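Intracellular serine protease (Bacillus licheniformis, PDB 4ZOQ) is a lanthipeptide protease of the subtilase family that cuts peptide bonds sequence-specifically, probably as a serine endopeptidase. Local coordinates at residues 28-32 with 33-37; 17-20 with 21-24; 142-146 with 147-151. One frame throughout, in Å; residues are numbered along the deposited sequence.

Contact 1. Residues 28-32 with 33-37; sequences KQTDS and YRTYQ
A Schellman motif at the C-terminal end of helix 24-30 runs straight into a type I' beta turn from D31 to R34, and the residues on both sides of this bend grip one another. D31 O receives two N-H groups of R34: the backbone N at 3.2 Å and, at 3.0 Å, NH1 of the extended side chain. The two donors reach D31 O from opposite faces of its carbonyl plane. The carboxylate of D31 adds a long salt bridge, OD1 to NH1 of R34 at 3.7 Å, its plane turned 35° from the guanidinium. T30 carries the inner side: chi1 of 61° sets OG1 between its own N and carbonyl carbon, where it accepts from Y33 N at 2.8 Å and also bonds to A26 O. The Y33 ring comes obliquely beside the same hydroxyl and continues onto P9, L23 and A26. With an alanine at Y33 the ring is gone, which would probably open a gap against P9 and L23 and leave the T30 hydroxyl less shielded. Finally T35 doubles back on T30: its N donates to T30 O at 3.2 Å, and its OG1 meets T30 CG2 at 3.3 Å.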
ATOM      1  N   LYS B  28      19.722  -5.739   4.244  1.00 29.43           N
ATOM      2  CA  LYS B  28      19.290  -7.111   4.008  1.00 31.83           C
ATOM      3  C   LYS B  28      18.648  -7.263   2.627  1.00 31.81           C
ATOM      4  O   LYS B  28      19.059  -8.092   1.828  1.00 30.49           O
ATOM      5  CB  LYS B  28      18.325  -7.552   5.105  1.00 34.22           C
ATOM      6  CG  LYS B  28      17.939  -8.986   5.011  1.00 44.01           C
ATOM      7  CD  LYS B  28      17.008  -9.444   6.132  1.00 53.35           C
ATOM      8  CE  LYS B  28      16.883 -10.984   6.099  1.00 57.07           C
ATOM      9  NZ  LYS B  28      17.943 -11.667   6.904  1.00 60.52           N
ATOM     10  N   GLN B  29      17.695  -6.391   2.327  1.00 32.08           N
ATOM     11  CA  GLN B  29      16.979  -6.413   1.064  1.00 28.81           C
ATOM     12  C   GLN B  29      17.890  -6.288  -0.177  1.00 31.23           C
ATOM     13  O   GLN B  29      17.755  -7.056  -1.144  1.00 30.90           O
ATOM     14  CB  GLN B  29      15.948  -5.285   1.062  1.00 26.77           C
ATOM     15  CG  GLN B  29      14.678  -5.535   1.881  1.00 28.06           C
ATOM     16  CD  GLN B  29      13.661  -6.416   1.137  1.00 30.95           C
ATOM     17  OE1 GLN B  29      13.986  -7.050   0.122  1.00 32.52           O
ATOM     18  NE2 GLN B  29      12.413  -6.402   1.600  1.00 29.42           N
ATOM     19  N   THR B  30      18.834  -5.345  -0.118  1.00 31.79           N
ATOM     20  CA  THR B  30      19.639  -4.935  -1.266  1.00 31.80           C
ATOM     21  C   THR B  30      21.047  -5.553  -1.291  1.00 31.07           C
ATOM     22  O   THR B  30      21.885  -5.133  -2.097  1.00 32.68           O
ATOM     23  CB  THR B  30      19.805  -3.389  -1.310  1.00 31.94           C
ATOM     24  OG1 THR B  30      20.482  -2.957  -0.122  1.00 31.82           O
ATOM     25  CG2 THR B  30      18.452  -2.681  -1.407  1.00 28.95           C
ATOM     26  N   ASP B  31      21.294  -6.523  -0.410  1.00 29.32           N
ATOM     27  CA  ASP B  31      22.603  -7.145  -0.238  1.00 32.29           C
ATOM     28  C   ASP B  31      23.675  -6.058   0.013  1.00 33.37           C
ATOM     29  O   ASP B  31      24.610  -5.881  -0.787  1.00 31.02           O
ATOM     30  CB  ASP B  31      22.986  -8.016  -1.444  1.00 32.75           C
ATOM     31  CG  ASP B  31      24.225  -8.890  -1.171  1.00 36.53           C
ATOM     32  OD1 ASP B  31      24.612  -9.039   0.018  1.00 33.83           O
ATOM     33  OD2 ASP B  31      24.797  -9.443  -2.138  1.00 38.85           O
ATOM     34  N   SER B  32      23.504  -5.316   1.107  1.00 31.55           N
ATOM     35  CA  SER B  32      24.364  -4.170   1.427  1.00 32.68           C
ATOM     36  C   SER B  32      24.456  -3.189   0.262  1.00 34.12           C
ATOM     37  O   SER B  32      25.541  -2.746  -0.082  1.00 36.54           O
ATOM     38  CB  SER B  32      25.754  -4.639   1.852  1.00 32.72           C
ATOM     39  OG  SER B  32      25.658  -5.362   3.072  1.00 36.45           O
ATOM     40  N   TYR B  33      23.312  -2.895  -0.365  1.00 34.36           N
ATOM     41  CA  TYR B  33      23.184  -1.878  -1.421  1.00 32.17           C
ATOM     42  C   TYR B  33      23.888  -2.255  -2.728  1.00 32.24           C
ATOM     43  O   TYR B  33      24.081  -1.415  -3.593  1.00 36.74           O
ATOM     44  CB  TYR B  33      23.683  -0.528  -0.900  1.00 29.51           C
ATOM     45  CG  TYR B  33      23.034  -0.275   0.427  1.00 35.15           C
ATOM     46  CD1 TYR B  33      21.686   0.073   0.505  1.00 33.58           C
ATOM     47  CD2 TYR B  33      23.745  -0.455   1.615  1.00 34.21           C
ATOM     48  CE1 TYR B  33      21.070   0.253   1.721  1.00 33.72           C
ATOM     49  CE2 TYR B  33      23.137  -0.285   2.842  1.00 33.78           C
ATOM     50  CZ  TYR B  33      21.800   0.069   2.888  1.00 31.35           C
ATOM     51  OH  TYR B  33      21.186   0.245   4.088  1.00 30.57           O
ATOM     52  N   ARG B  34      24.228  -3.522  -2.903  1.00 29.50           N
ATOM     53  CA  ARG B  34      24.803  -3.951  -4.167  1.00 31.21           C
ATOM     54  C   ARG B  34      23.792  -3.881  -5.309  1.00 32.42           C
ATOM     55  O   ARG B  34      24.169  -3.682  -6.457  1.00 33.48           O
ATOM     56  CB  ARG B  34      25.337  -5.364  -4.036  1.00 31.96           C
ATOM     57  CG  ARG B  34      26.663  -5.416  -3.361  1.00 36.62           C
ATOM     58  CD  ARG B  34      27.099  -6.858  -3.091  1.00 38.99           C
ATOM     59  NE  ARG B  34      28.386  -6.852  -2.409  1.00 44.39           N
ATOM     60  CZ  ARG B  34      28.540  -6.798  -1.094  1.00 49.53           C
ATOM     61  NH1 ARG B  34      27.472  -6.725  -0.294  1.00 45.40           N
ATOM     62  NH2 ARG B  34      29.766  -6.793  -0.580  1.00 55.04           N
ATOM     63  N   THR B  35      22.504  -4.027  -4.987  1.00 35.98           N
ATOM     64  CA  THR B  35      21.455  -3.981  -5.999  1.00 32.89           C
ATOM     65  C   THR B  35      21.398  -2.620  -6.703  1.00 35.27           C
ATOM     66  O   THR B  35      20.950  -2.554  -7.851  1.00 35.95           O
ATOM     67  CB  THR B  35      20.042  -4.298  -5.392  1.00 35.83           C
ATOM     68  OG1 THR B  35      19.651  -3.301  -4.429  1.00 31.22           O
ATOM     69  CG2 THR B  35      20.024  -5.667  -4.747  1.00 27.18           C
ATOM     70  N   TYR B  36      21.917  -1.562  -6.063  1.00 31.93           N
ATOM     71  CA  TYR B  36      21.936  -0.236  -6.691  1.00 32.96           C
ATOM     72  C   TYR B  36      22.741  -0.237  -7.963  1.00 35.61           C
ATOM     73  O   TYR B  36      22.486   0.566  -8.852  1.00 38.70           O
ATOM     74  CB  TYR B  36      22.511   0.842  -5.776  1.00 33.17           C
ATOM     75  CG  TYR B  36      21.671   1.200  -4.566  1.00 33.23           C
ATOM     76  CD1 TYR B  36      20.382   0.689  -4.392  1.00 30.30           C
ATOM     77  CD2 TYR B  36      22.193   2.007  -3.571  1.00 32.09           C
ATOM     78  CE1 TYR B  36      19.632   1.003  -3.263  1.00 31.90           C
ATOM     79  CE2 TYR B  36      21.453   2.323  -2.436  1.00 32.71           C
ATOM     80  CZ  TYR B  36      20.181   1.821  -2.285  1.00 32.32           C
ATOM     81  OH  TYR B  36      19.449   2.153  -1.168  1.00 31.31           O
ATOM     82  N   GLN B  37      23.744  -1.100  -8.045  1.00 35.14           N
ATOM     83  CA  GLN B  37      24.525  -1.201  -9.274  1.00 37.66           C
ATOM     84  C   GLN B  37      24.036  -2.333 -10.181  1.00 40.20           C
ATOM     85  O   GLN B  37      24.550  -2.496 -11.268  1.00 47.31           O
ATOM     86  CB  GLN B  37      26.023  -1.322  -8.969  1.00 35.80           C
ATOM     87  CG  GLN B  37      26.422  -2.615  -8.335  1.00 42.30           C
ATOM     88  CD  GLN B  37      27.928  -2.781  -8.179  1.00 45.06           C
ATOM     89  OE1 GLN B  37      28.389  -3.511  -7.314  1.00 60.37           O
ATOM     90  NE2 GLN B  37      28.676  -2.234  -9.108  1.00 49.35           N
TER

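Contact 2. Residues 17-20 with 21-24; sequences LELK and EYLW
Residues 17-22 form a 3-10 segment that leads into helix 24-30, with L23 at the N-cap position. Three backbone bonds, each closing back over three residues, join its two halves: E21 N to E18 O at 3.2 Å, Y22 N to L19 O at 3.1 Å, and L23 N to K20 O at 3.0 Å. They wind the chain tightly, and the third carries the winding up to the helix start.

Apolar contact is made by L19 and Y22. The CD2 methyl of L19 lies at the edge of the Y22 ring, in its plane, and touches CE2 of Y22 at 4.0 Å. Both side chains also rest on I265, and Y22 reaches L247 of strand 246-249, to which its backbone bonds as well, so this face of the turn is turned to the body of the protein.

Of the charged side chains, E18 and E21 lie close to each other. A bend at chi2 (61°) folds the E18 carboxylate back toward the following turn, where OE2 lies 3.8 Å from CG of E21. The two carboxylates are 24° apart in plane, with E18 OE1 and E21 OE2 separated by 5.4 Å; such like charges would probably disfavour each other mildly. Against Y22 the E18 carboxylate stands almost perpendicular, 87° between carboxylate and ring.

At the far end W24 turns its indole away from residues 17-20: NE1 bonds to L245 O, K207 makes a cation-pi contact with the ring, and the indole edge carries CD1 to 3.5 Å from E21 O, which lies in the ring plane.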
ATOM      1  N   LEU B  17      26.821   8.618   9.769  1.00 41.79           N
ATOM      2  CA  LEU B  17      27.149   7.264   9.367  1.00 44.51           C
ATOM      3  C   LEU B  17      26.500   6.219  10.311  1.00 44.33           C
ATOM      4  O   LEU B  17      26.238   5.081   9.909  1.00 48.07           O
ATOM      5  CB  LEU B  17      28.669   7.116   9.346  1.00 42.58           C
ATOM      6  CG  LEU B  17      29.296   5.928   8.649  1.00 54.74           C
ATOM      7  CD1 LEU B  17      29.381   6.260   7.151  1.00 47.81           C
ATOM      8  CD2 LEU B  17      30.674   5.649   9.231  1.00 56.21           C
ATOM      9  N   GLU B  18      26.141   6.634  11.521  1.00 38.71           N
ATOM     10  CA  GLU B  18      25.579   5.716  12.509  1.00 41.89           C
ATOM     11  C   GLU B  18      24.115   5.347  12.238  1.00 41.44           C
ATOM     12  O   GLU B  18      23.626   4.323  12.713  1.00 41.01           O
ATOM     13  CB  GLU B  18      25.698   6.372  13.901  1.00 44.37           C
ATOM     14  CG  GLU B  18      24.790   5.838  15.041  1.00 47.23           C
ATOM     15  CD  GLU B  18      24.999   4.371  15.388  1.00 64.35           C
ATOM     16  OE1 GLU B  18      26.111   3.838  15.155  1.00 67.96           O
ATOM     17  OE2 GLU B  18      24.035   3.754  15.905  1.00 58.55           O
ATOM     18  N   LEU B  19      23.463   6.090  11.357  1.00 37.90           N
ATOM     19  CA  LEU B  19      22.077   5.793  11.035  1.00 39.02           C
ATOM     20  C   LEU B  19      21.947   4.513  10.194  1.00 37.98           C
ATOM     21  O   LEU B  19      20.858   3.974  10.050  1.00 31.71           O
ATOM     22  CB  LEU B  19      21.439   6.967  10.319  1.00 37.53           C
ATOM     23  CG  LEU B  19      21.379   8.236  11.166  1.00 38.48           C
ATOM     24  CD1 LEU B  19      20.553   9.280  10.439  1.00 38.19           C
ATOM     25  CD2 LEU B  19      20.841   7.966  12.558  1.00 38.54           C
ATOM     26  N   LYS B  20      23.054   4.045   9.620  1.00 37.78           N
ATOM     27  CA  LYS B  20      23.030   2.800   8.853  1.00 33.77           C
ATOM     28  C   LYS B  20      22.610   1.621   9.717  1.00 34.32           C
ATOM     29  O   LYS B  20      22.045   0.652   9.222  1.00 32.68           O
ATOM     30  CB  LYS B  20      24.396   2.524   8.226  1.00 34.52           C
ATOM     31  CG  LYS B  20      24.785   3.554   7.168  1.00 40.95           C
ATOM     32  CD  LYS B  20      26.168   3.294   6.567  1.00 47.28           C
ATOM     33  CE  LYS B  20      26.441   4.299   5.447  1.00 57.80           C
ATOM     34  NZ  LYS B  20      27.848   4.265   4.968  1.00 60.79           N
ATOM     35  N   GLU B  21      22.839   1.712  11.019  1.00 36.85           N
ATOM     36  CA  GLU B  21      22.431   0.626  11.904  1.00 37.66           C
ATOM     37  C   GLU B  21      20.915   0.339  11.848  1.00 33.89           C
ATOM     38  O   GLU B  21      20.492  -0.796  12.023  1.00 35.62           O
ATOM     39  CB  GLU B  21      22.839   0.941  13.344  1.00 41.65           C
ATOM     40  CG  GLU B  21      24.295   0.723  13.596  1.00 50.83           C
ATOM     41  CD  GLU B  21      24.706  -0.691  13.272  1.00 57.19           C
ATOM     42  OE1 GLU B  21      24.042  -1.640  13.770  1.00 60.11           O
ATOM     43  OE2 GLU B  21      25.676  -0.842  12.497  1.00 59.54           O
ATOM     44  N   TYR B  22      20.119   1.384  11.642  1.00 32.80           N
ATOM     45  CA  TYR B  22      18.659   1.290  11.654  1.00 31.81           C
ATOM     46  C   TYR B  22      18.104   0.954  10.272  1.00 30.45           C
ATOM     47  O   TYR B  22      16.891   0.767  10.099  1.00 29.54           O
ATOM     48  CB  TYR B  22      18.056   2.618  12.149  1.00 35.23           C
ATOM     49  CG  TYR B  22      18.661   3.103  13.460  1.00 34.83           C
ATOM     50  CD1 TYR B  22      18.459   2.408  14.650  1.00 36.24           C
ATOM     51  CD2 TYR B  22      19.421   4.259  13.500  1.00 33.21           C
ATOM     52  CE1 TYR B  22      19.015   2.846  15.832  1.00 37.03           C
ATOM     53  CE2 TYR B  22      19.966   4.712  14.674  1.00 36.11           C
ATOM     54  CZ  TYR B  22      19.773   4.006  15.837  1.00 41.06           C
ATOM     55  OH  TYR B  22      20.342   4.476  17.008  1.00 46.49           O
ATOM     56  N   LEU B  23      19.006   0.868   9.300  1.00 28.69           N
ATOM     57  CA  LEU B  23      18.659   0.504   7.941  1.00 28.71           C
ATOM     58  C   LEU B  23      19.071  -0.945   7.655  1.00 30.41           C
ATOM     59  O   LEU B  23      19.265  -1.330   6.494  1.00 29.47           O
ATOM     60  CB  LEU B  23      19.320   1.464   6.954  1.00 28.70           C
ATOM     61  CG  LEU B  23      18.613   2.816   6.737  1.00 31.70           C
ATOM     62  CD1 LEU B  23      19.568   3.859   6.165  1.00 31.97           C
ATOM     63  CD2 LEU B  23      17.429   2.657   5.808  1.00 27.87           C
ATOM     64  N   TRP B  24      19.212  -1.732   8.729  1.00 30.72           N
ATOM     65  CA  TRP B  24      19.541  -3.157   8.644  1.00 29.84           C
ATOM     66  C   TRP B  24      18.612  -3.866   7.678  1.00 27.35           C
ATOM     67  O   TRP B  24      19.074  -4.725   6.904  1.00 29.67           O
ATOM     68  CB  TRP B  24      19.471  -3.845  10.018  1.00 26.42           C
ATOM     69  CG  TRP B  24      18.119  -3.757  10.672  1.00 29.80           C
ATOM     70  CD1 TRP B  24      17.689  -2.805  11.563  1.00 28.28           C
ATOM     71  CD2 TRP B  24      17.010  -4.647  10.468  1.00 26.72           C
ATOM     72  NE1 TRP B  24      16.388  -3.071  11.944  1.00 28.39           N
ATOM     73  CE2 TRP B  24      15.944  -4.183  11.273  1.00 26.55           C
ATOM     74  CE3 TRP B  24      16.817  -5.795   9.683  1.00 27.56           C
ATOM     75  CZ2 TRP B  24      14.707  -4.823  11.317  1.00 26.93           C
ATOM     76  CZ3 TRP B  24      15.577  -6.412   9.697  1.00 28.41           C
ATOM     77  CH2 TRP B  24      14.535  -5.930  10.523  1.00 28.94           C
TER

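Contact 3. Residues 142-146 with 147-151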
ATOM      1  N   THR B 142     -13.855  -4.891   8.033  1.00 38.22           N
ATOM      2  CA  THR B 142     -15.219  -4.726   7.569  1.00 38.87           C
ATOM      3  C   THR B 142     -16.104  -5.910   7.916  1.00 39.31           C
ATOM      4  O   THR B 142     -15.791  -7.052   7.548  1.00 36.24           O
ATOM      5  CB  THR B 142     -15.234  -4.543   6.015  1.00 36.66           C
ATOM      6  OG1 THR B 142     -14.507  -3.367   5.648  1.00 38.98           O
ATOM      7  CG2 THR B 142     -16.653  -4.485   5.465  1.00 33.96           C
ATOM      8  N   SER B 143     -17.230  -5.632   8.572  1.00 36.81           N
ATOM      9  CA  SER B 143     -18.219  -6.670   8.841  1.00 36.88           C
ATOM     10  C   SER B 143     -18.920  -7.032   7.553  1.00 42.81           C
ATOM     11  O   SER B 143     -19.371  -6.155   6.812  1.00 43.80           O
ATOM     12  CB  SER B 143     -19.231  -6.220   9.894  1.00 36.45           C
ATOM     13  OG  SER B 143     -18.578  -5.812  11.093  1.00 39.54           O
ATOM     14  N   LEU B 144     -19.012  -8.326   7.287  1.00 39.66           N
ATOM     15  CA  LEU B 144     -19.647  -8.779   6.071  1.00 38.66           C
ATOM     16  C   LEU B 144     -21.154  -8.991   6.286  1.00 43.05           C
ATOM     17  O   LEU B 144     -21.687 -10.063   6.018  1.00 39.16           O
ATOM     18  CB  LEU B 144     -18.982 -10.058   5.580  1.00 38.54           C
ATOM     19  CG  LEU B 144     -17.579  -9.861   5.016  1.00 43.06           C
ATOM     20  CD1 LEU B 144     -16.981 -11.182   4.546  1.00 46.95           C
ATOM     21  CD2 LEU B 144     -17.608  -8.856   3.889  1.00 42.18           C
ATOM     22  N   ASP B 145     -21.837  -7.973   6.799  1.00 45.66           N
ATOM     23  CA  ASP B 145     -23.291  -7.951   6.711  1.00 46.30           C
ATOM     24  C   ASP B 145     -23.667  -7.545   5.282  1.00 49.06           C
ATOM     25  O   ASP B 145     -22.799  -7.505   4.409  1.00 48.28           O
ATOM     26  CB  ASP B 145     -23.916  -7.011   7.746  1.00 45.91           C
ATOM     27  CG  ASP B 145     -23.402  -5.601   7.650  1.00 49.55           C
ATOM     28  OD1 ASP B 145     -22.807  -5.229   6.612  1.00 50.70           O
ATOM     29  OD2 ASP B 145     -23.624  -4.841   8.612  1.00 55.17           O
ATOM     30  N   ARG B 146     -24.930  -7.184   5.056  1.00 55.53           N
ATOM     31  CA  ARG B 146     -25.398  -6.848   3.711  1.00 54.79           C
ATOM     32  C   ARG B 146     -24.562  -5.742   3.061  1.00 52.43           C
ATOM     33  O   ARG B 146     -24.086  -5.897   1.927  1.00 49.56           O
ATOM     34  CB  ARG B 146     -26.872  -6.421   3.726  1.00 53.53           C
ATOM     35  CG  ARG B 146     -27.485  -6.392   2.312  1.00 57.25           C
ATOM     36  CD  ARG B 146     -28.862  -5.743   2.269  1.00 58.99           C
ATOM     37  NE  ARG B 146     -28.884  -4.445   2.954  1.00 61.95           N
ATOM     38  CZ  ARG B 146     -28.415  -3.310   2.431  1.00 58.34           C
ATOM     39  NH1 ARG B 146     -27.872  -3.310   1.222  1.00 60.55           N
ATOM     40  NH2 ARG B 146     -28.469  -2.174   3.120  1.00 58.28           N
ATOM     41  N   GLU B 147     -24.399  -4.628   3.767  1.00 52.17           N
ATOM     42  CA  GLU B 147     -23.671  -3.493   3.222  1.00 54.55           C
ATOM     43  C   GLU B 147     -22.164  -3.753   3.148  1.00 56.97           C
ATOM     44  O   GLU B 147     -21.452  -3.158   2.317  1.00 49.04           O
ATOM     45  CB  GLU B 147     -23.913  -2.252   4.073  1.00 58.64           C
ATOM     46  CG  GLU B 147     -25.337  -1.775   4.183  1.00 61.59           C
ATOM     47  CD  GLU B 147     -25.389  -0.571   5.078  1.00 65.72           C
ATOM     48  OE1 GLU B 147     -24.442  -0.437   5.879  1.00 69.68           O
ATOM     49  OE2 GLU B 147     -26.316   0.259   4.957  1.00 72.24           O
ATOM     50  N   GLY B 148     -21.695  -4.631   4.040  1.00 56.14           N
ATOM     51  CA  GLY B 148     -20.323  -5.096   4.042  1.00 41.91           C
ATOM     52  C   GLY B 148     -19.992  -5.860   2.785  1.00 42.61           C
ATOM     53  O   GLY B 148     -18.964  -5.607   2.161  1.00 42.19           O
ATOM     54  N   LYS B 149     -20.866  -6.785   2.398  1.00 41.08           N
ATOM     55  CA  LYS B 149     -20.616  -7.566   1.202  1.00 41.92           C
ATOM     56  C   LYS B 149     -20.644  -6.730  -0.069  1.00 43.55           C
ATOM     57  O   LYS B 149     -19.934  -7.038  -1.033  1.00 40.70           O
ATOM     58  CB  LYS B 149     -21.626  -8.689   1.093  1.00 38.71           C
ATOM     59  CG  LYS B 149     -21.709  -9.528   2.332  1.00 48.34           C
ATOM     60  CD  LYS B 149     -22.506 -10.780   2.051  1.00 56.47           C
ATOM     61  CE  LYS B 149     -22.723 -11.584   3.313  1.00 61.44           C
ATOM     62  NZ  LYS B 149     -23.744 -12.658   3.084  1.00 70.16           N
ATOM     63  N   VAL B 150     -21.432  -5.661  -0.066  1.00 43.33           N
ATOM     64  CA  VAL B 150     -21.507  -4.786  -1.227  1.00 43.26           C
ATOM     65  C   VAL B 150     -20.201  -4.007  -1.362  1.00 41.86           C
ATOM     66  O   VAL B 150     -19.649  -3.881  -2.462  1.00 37.57           O
ATOM     67  CB  VAL B 150     -22.707  -3.813  -1.134  1.00 47.60           C
ATOM     68  CG1 VAL B 150     -22.570  -2.721  -2.173  1.00 39.69           C
ATOM     69  CG2 VAL B 150     -24.007  -4.576  -1.365  1.00 50.00           C
ATOM     70  N   LEU B 151     -19.707  -3.498  -0.235  1.00 37.14           N
ATOM     71  CA  LEU B 151     -18.414  -2.814  -0.202  1.00 40.15           C
ATOM     72  C   LEU B 151     -17.297  -3.734  -0.712  1.00 40.45           C
ATOM     73  O   LEU B 151     -16.423  -3.300  -1.472  1.00 39.45           O
ATOM     74  CB  LEU B 151     -18.090  -2.324   1.214  1.00 40.50           C
ATOM     75  CG  LEU B 151     -16.854  -1.438   1.369  1.00 42.37           C
ATOM     76  CD1 LEU B 151     -17.093  -0.099   0.742  1.00 34.62           C
ATOM     77  CD2 LEU B 151     -16.454  -1.279   2.844  1.00 41.23           C
TER
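D145 and G148 meet at the start of helix 146-164. The D145 side chain is folded back over the helix end: a chi1 of 56° puts CG between the backbone N and the carbonyl carbon, and from there OD1 accepts from G148 N at 2.9 Å, the N-H arriving nearly along the C-O axis. D145 also uses its backbone, since K149 N donates to D145 O at 2.9 Å. One residue therefore takes up two N-H groups of the first helical turn, one through its side chain and one through its carbonyl.

R146 and E147 lie on the flank of the helix. A bend at chi3 (49°) of R146 brings its guanidinium round to E147, whose CG sits over one face at 3.3 Å from NH2. The carboxylate stands almost upright to the guanidinium, 84° between planes, and the salt bridge from R146 NH2 to E147 OE2 is a long one, at 3.7 Å. OE2 has a stronger partner in E90 N of the neighbouring subunit, whose I89 also packs on E147 and V150.

On the strand side the helix backs onto T142 and S143. G148 has no side chain, and its CA approaches S143 O at 3.1 Å in a CH...O contact; a CB here would strike that oxygen. T142 lays its CG2 methyl 4.0 Å from G148 CA, with L151 CD2 crossing it beyond. K149, its chain extended, runs alongside the turn and places CE 3.3 Å from L144 O.

This is a helix N-cap with an Asp capping bond, set in the beta-alpha-beta crossover that joins strands 133-136 and 168-172 of the subtilase sheet.

Contacts 2 and 1 are consecutive: the 3-10 segment of contact 2 opens helix 24-30 and contact 1 closes it. Their centres are 14 Å apart and they touch where Y33 OH packs 3.5 Å from L23 O. Contact 3 lies on the opposite side of the chain's centre, with its centre 43 Å from that of contact 1 and 44 Å from that of contact 2; its nearest atoms are about 27 Å from contact 1. All three are away from the predicted charge-relay residues D51, H86 and S276 of their own chain. Contact 3 instead faces a neighbouring subunit, meeting V88, I89 and E90 on the helix that starts at the predicted catalytic H86 there.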